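Local coordinates for conserved hypothetical protein (Agrobacterium tumefaciens, PDB 2FEX) that is of unknown function but belongs to the DJ-1/PfpI family of the glutaminase I clan, whose members include proteases, chaperones and glyoxalase-like enzymes, at residues A[113-123]-A[131-141]. Sequence-based numbering, arbitrary orientation. Where two conformers were deposited one is given.
Sequences LNDVAHTGNAL and AYRGEAHYRDQ
His118 and Tyr132 reach for each other from opposite directions, and His118 NE2 meets Tyr132 OH at 2.7 Å in a hydrogen bond that either could donate. The phenol oxygen lies in the imidazole plane, and the two rings stand nearly upright to one another, at 85°. On its other nitrogen the same ring is held from its own segment: ND1 donates to Val116 O at 2.8 Å, again close to the ring plane. With CG set between the backbone N and the carbonyl carbon (chi1 59°), the imidazole turns so that ND1 faces Val116 O and NE2 faces Tyr132, and these two in-plane bonds fix its rotation. Tyr138 CA packs over one imidazole face.

The Tyr138 ring is itself sandwiched, with Thr119 CA over one face and Leu123 over the other, where Leu123 CB sits 4.0 Å from the ring centroid, almost on the normal. Leu123 CD1 touches both tyrosine rings, the rim of Tyr132 and CG of Tyr138. His126 of helix 123-127 adds to this aromatic cluster, meeting Tyr132 and Tyr138 edge-to-face.

Around it the backbones pair briefly. Arg139 N donates to His118 O at 2.8 Å, and Thr119 OG1, anti to its own N (chi1 -169°), donates to Arg139 O at 2.7 Å, meeting the carbonyl almost head-on. Ala117 CB lies over the centre of the Arg139 guanidinium. At the far end Asn114 OD1 accepts from Arg133 N at 2.8 Å, the donor standing above the amide plane, while a water links Asn114 ND2 to Ala131 O.

The result is a single beta bridge, His118 with Tyr138, backed by an aromatic cluster, joining the loops that flank helix 123-127 beside strand 145-147, outermost in this chain's DJ-1/PfpI sheet.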
loop_
_atom_site.group_PDB
_atom_site.type_symbol
_atom_site.label_atom_id
_atom_site.label_comp_id
_atom_site.label_asym_id
_atom_site.label_seq_id
_atom_site.Cartn_x
_atom_site.Cartn_y
_atom_site.Cartn_z
ATOM N N LEU A 113 -2.349 -17.124 -19.051
ATOM C CA LEU A 113 -2.044 -18.129 -18.008
ATOM C C LEU A 113 -2.206 -19.573 -18.518
ATOM O O LEU A 113 -2.117 -20.504 -17.739
ATOM C CB LEU A 113 -2.921 -17.914 -16.767
ATOM C CG LEU A 113 -2.916 -16.510 -16.214
ATOM C CD1 LEU A 113 -3.764 -16.398 -14.912
ATOM C CD2 LEU A 113 -1.463 -16.037 -15.997
ATOM N N ASN A 114 -2.508 -19.762 -19.815
ATOM C CA ASN A 114 -2.844 -21.130 -20.296
ATOM C C ASN A 114 -1.680 -22.133 -20.226
ATOM O O ASN A 114 -1.912 -23.346 -20.076
ATOM C CB ASN A 114 -3.355 -21.086 -21.729
ATOM C CG ASN A 114 -4.753 -20.450 -21.864
ATOM O OD1 ASN A 114 -5.394 -20.051 -20.873
ATOM N ND2 ASN A 114 -5.213 -20.303 -23.143
ATOM N N ASP A 115 -0.463 -21.603 -20.389
ATOM C CA ASP A 115 0.771 -22.300 -20.666
ATOM C C ASP A 115 1.866 -22.095 -19.596
ATOM O O ASP A 115 3.007 -22.486 -19.816
ATOM C CB ASP A 115 1.296 -21.735 -22.005
ATOM C CG ASP A 115 1.533 -20.182 -21.970
ATOM O OD1 ASP A 115 0.796 -19.361 -21.292
ATOM O OD2 ASP A 115 2.494 -19.765 -22.670
ATOM N N VAL A 116 1.549 -21.393 -18.509
ATOM C CA VAL A 116 2.540 -21.096 -17.478
ATOM C C VAL A 116 1.997 -21.410 -16.110
ATOM O O VAL A 116 0.781 -21.305 -15.874
ATOM C CB VAL A 116 2.999 -19.614 -17.500
ATOM C CG1 VAL A 116 3.766 -19.347 -18.825
ATOM C CG2 VAL A 116 1.801 -18.655 -17.328
ATOM N N ALA A 117 2.906 -21.733 -15.195
ATOM C CA ALA A 117 2.536 -21.916 -13.793
ATOM C C ALA A 117 2.072 -20.548 -13.269
ATOM O O ALA A 117 2.627 -19.503 -13.657
ATOM C CB ALA A 117 3.721 -22.451 -12.980
ATOM N N HIS A 118 1.042 -20.561 -12.418
ATOM C CA HIS A 118 0.457 -19.286 -11.921
ATOM C C HIS A 118 -0.396 -19.574 -10.685
ATOM O O HIS A 118 -0.608 -20.729 -10.318
ATOM C CB HIS A 118 -0.434 -18.672 -12.993
ATOM C CG HIS A 118 -1.569 -19.577 -13.407
ATOM N ND1 HIS A 118 -1.470 -20.492 -14.440
ATOM C CD2 HIS A 118 -2.800 -19.741 -12.870
ATOM C CE1 HIS A 118 -2.586 -21.207 -14.502
ATOM N NE2 HIS A 118 -3.408 -20.780 -13.549
ATOM N N THR A 119 -0.858 -18.502 -10.037
ATOM C CA THR A 119 -1.792 -18.639 -8.949
ATOM C C THR A 119 -2.771 -17.445 -9.053
ATOM O O THR A 119 -2.871 -16.787 -10.117
ATOM C CB THR A 119 -1.079 -18.716 -7.578
ATOM O OG1 THR A 119 -2.004 -19.103 -6.536
ATOM C CG2 THR A 119 -0.366 -17.367 -7.238
ATOM N N GLY A 120 -3.548 -17.257 -7.994
ATOM C CA GLY A 120 -4.617 -16.226 -8.034
ATOM C C GLY A 120 -5.268 -16.217 -6.668
ATOM O O GLY A 120 -4.770 -16.843 -5.675
ATOM N N ASN A 121 -6.411 -15.552 -6.582
ATOM C CA ASN A 121 -7.139 -15.581 -5.302
ATOM C C ASN A 121 -7.724 -16.954 -5.031
ATOM O O ASN A 121 -7.828 -17.361 -3.847
ATOM C CB ASN A 121 -8.264 -14.556 -5.329
ATOM C CG ASN A 121 -7.745 -13.148 -5.183
ATOM O OD1 ASN A 121 -6.656 -12.932 -4.623
ATOM N ND2 ASN A 121 -8.522 -12.168 -5.710
ATOM N N ALA A 122 -8.115 -17.632 -6.110
ATOM C CA ALA A 122 -8.641 -19.006 -6.070
ATOM C C ALA A 122 -8.722 -19.536 -7.502
ATOM O O ALA A 122 -8.879 -18.728 -8.459
ATOM C CB ALA A 122 -10.065 -18.982 -5.493
ATOM N N LEU A 123 -8.677 -20.861 -7.643
ATOM C CA LEU A 123 -8.809 -21.432 -8.993
ATOM C C LEU A 123 -10.176 -20.997 -9.588
ATOM O O LEU A 123 -10.276 -20.669 -10.777
ATOM C CB LEU A 123 -8.731 -22.967 -8.952
ATOM C CG LEU A 123 -8.988 -23.711 -10.270
ATOM C CD1 LEU A 123 -8.119 -23.262 -11.395
ATOM C CD2 LEU A 123 -8.790 -25.203 -9.976
ATOM N N ALA A 131 -12.069 -17.826 -21.259
ATOM C CA ALA A 131 -10.799 -17.954 -21.980
ATOM C C ALA A 131 -9.686 -18.596 -21.155
ATOM O O ALA A 131 -8.637 -18.917 -21.705
ATOM C CB ALA A 131 -10.332 -16.543 -22.565
ATOM N N TYR A 132 -9.896 -18.730 -19.834
ATOM C CA TYR A 132 -8.841 -19.295 -18.992
ATOM C C TYR A 132 -8.806 -20.796 -19.201
ATOM O O TYR A 132 -9.756 -21.490 -18.868
ATOM C CB TYR A 132 -9.166 -19.003 -17.540
ATOM C CG TYR A 132 -8.268 -19.736 -16.591
ATOM C CD1 TYR A 132 -6.933 -19.360 -16.443
ATOM C CD2 TYR A 132 -8.782 -20.783 -15.803
ATOM C CE1 TYR A 132 -6.096 -20.036 -15.527
ATOM C CE2 TYR A 132 -7.980 -21.476 -14.868
ATOM C CZ TYR A 132 -6.633 -21.097 -14.733
ATOM O OH TYR A 132 -5.877 -21.774 -13.800
ATOM N N ARG A 133 -7.724 -21.279 -19.797
ATOM C CA ARG A 133 -7.544 -22.715 -20.044
ATOM C C ARG A 133 -6.317 -23.261 -19.310
ATOM O O ARG A 133 -5.788 -24.350 -19.667
ATOM C CB ARG A 133 -7.467 -22.980 -21.568
ATOM C CG ARG A 133 -8.666 -22.415 -22.391
ATOM C CD ARG A 133 -9.974 -23.077 -21.945
ATOM N NE ARG A 133 -9.866 -24.531 -22.106
ATOM C CZ ARG A 133 -10.516 -25.457 -21.388
ATOM N NH1 ARG A 133 -11.370 -25.118 -20.421
ATOM N NH2 ARG A 133 -10.311 -26.742 -21.660
ATOM N N GLY A 134 -5.898 -22.554 -18.258
ATOM C CA GLY A 134 -4.666 -22.895 -17.516
ATOM C C GLY A 134 -4.839 -23.752 -16.248
ATOM O O GLY A 134 -3.892 -23.873 -15.461
ATOM N N GLU A 135 -6.024 -24.331 -16.018
ATOM C CA GLU A 135 -6.278 -25.024 -14.746
ATOM C C GLU A 135 -5.173 -26.016 -14.358
ATOM O O GLU A 135 -4.829 -26.122 -13.188
ATOM C CB GLU A 135 -7.651 -25.742 -14.778
ATOM C CG GLU A 135 -7.959 -26.470 -13.497
ATOM C CD GLU A 135 -9.385 -27.061 -13.438
ATOM O OE1 GLU A 135 -10.243 -26.679 -14.285
ATOM O OE2 GLU A 135 -9.609 -27.889 -12.503
ATOM N N ALA A 136 -4.610 -26.748 -15.332
ATOM C CA ALA A 136 -3.563 -27.762 -15.033
ATOM C C ALA A 136 -2.327 -27.173 -14.369
ATOM O O ALA A 136 -1.601 -27.876 -13.637
ATOM C CB ALA A 136 -3.179 -28.561 -16.312
ATOM N N HIS A 137 -2.127 -25.865 -14.562
ATOM C CA HIS A 137 -0.915 -25.174 -14.081
ATOM C C HIS A 137 -1.141 -24.315 -12.863
ATOM O O HIS A 137 -0.187 -23.697 -12.386
ATOM C CB HIS A 137 -0.341 -24.287 -15.194
ATOM C CG HIS A 137 0.030 -25.092 -16.387
ATOM N ND1 HIS A 137 -0.569 -24.935 -17.605
ATOM C CD2 HIS A 137 0.887 -26.128 -16.509
ATOM C CE1 HIS A 137 -0.074 -25.822 -18.453
ATOM N NE2 HIS A 137 0.812 -26.559 -17.810
ATOM N N TYR A 138 -2.388 -24.268 -12.389
ATOM C CA TYR A 138 -2.721 -23.442 -11.209
ATOM C C TYR A 138 -2.058 -24.052 -9.950
ATOM O O TYR A 138 -2.172 -25.273 -9.663
ATOM C CB TYR A 138 -4.260 -23.426 -11.005
ATOM C CG TYR A 138 -4.668 -22.424 -9.955
ATOM C CD1 TYR A 138 -5.017 -21.107 -10.331
ATOM C CD2 TYR A 138 -4.616 -22.752 -8.582
ATOM C CE1 TYR A 138 -5.350 -20.143 -9.371
ATOM C CE2 TYR A 138 -4.984 -21.780 -7.581
ATOM C CZ TYR A 138 -5.324 -20.479 -8.005
ATOM O OH TYR A 138 -5.641 -19.500 -7.080
ATOM N N ARG A 139 -1.374 -23.196 -9.219
ATOM C CA ARG A 139 -0.719 -23.555 -7.939
ATOM C C ARG A 139 -1.486 -22.968 -6.769
ATOM O O ARG A 139 -1.537 -21.748 -6.586
ATOM C CB ARG A 139 0.720 -23.080 -7.932
ATOM C CG ARG A 139 1.496 -23.780 -8.992
ATOM C CD ARG A 139 2.981 -23.629 -8.821
ATOM N NE ARG A 139 3.591 -24.439 -9.886
ATOM C CZ ARG A 139 4.854 -24.322 -10.308
ATOM N NH1 ARG A 139 5.671 -23.416 -9.763
ATOM N NH2 ARG A 139 5.287 -25.107 -11.298
ATOM N N ASP A 140 -2.100 -23.846 -5.977
ATOM C CA ASP A 140 -2.844 -23.373 -4.809
ATOM C C ASP A 140 -1.841 -23.252 -3.638
ATOM O O ASP A 140 -1.612 -24.212 -2.890
ATOM C CB ASP A 140 -3.993 -24.344 -4.482
ATOM C CG ASP A 140 -4.854 -23.863 -3.326
ATOM O OD1 ASP A 140 -4.941 -22.633 -3.080
ATOM O OD2 ASP A 140 -5.464 -24.747 -2.650
ATOM N N GLN A 141 -1.216 -22.089 -3.523
ATOM C CA GLN A 141 -0.176 -21.825 -2.503
ATOM C C GLN A 141 -0.293 -20.352 -2.115
ATOM O O GLN A 141 -0.862 -19.578 -2.911
ATOM C CB GLN A 141 1.217 -22.060 -3.101
ATOM C CG GLN A 141 1.567 -21.104 -4.336
ATOM C CD GLN A 141 2.955 -21.329 -4.877
ATOM O OE1 GLN A 141 3.335 -22.484 -5.201
ATOM N NE2 GLN A 141 3.755 -20.248 -4.949
HETATM O O HOH W 1 -7.626 -18.911 -24.098
HETATM O O HOH W 2 -2.230 -17.706 -4.168
#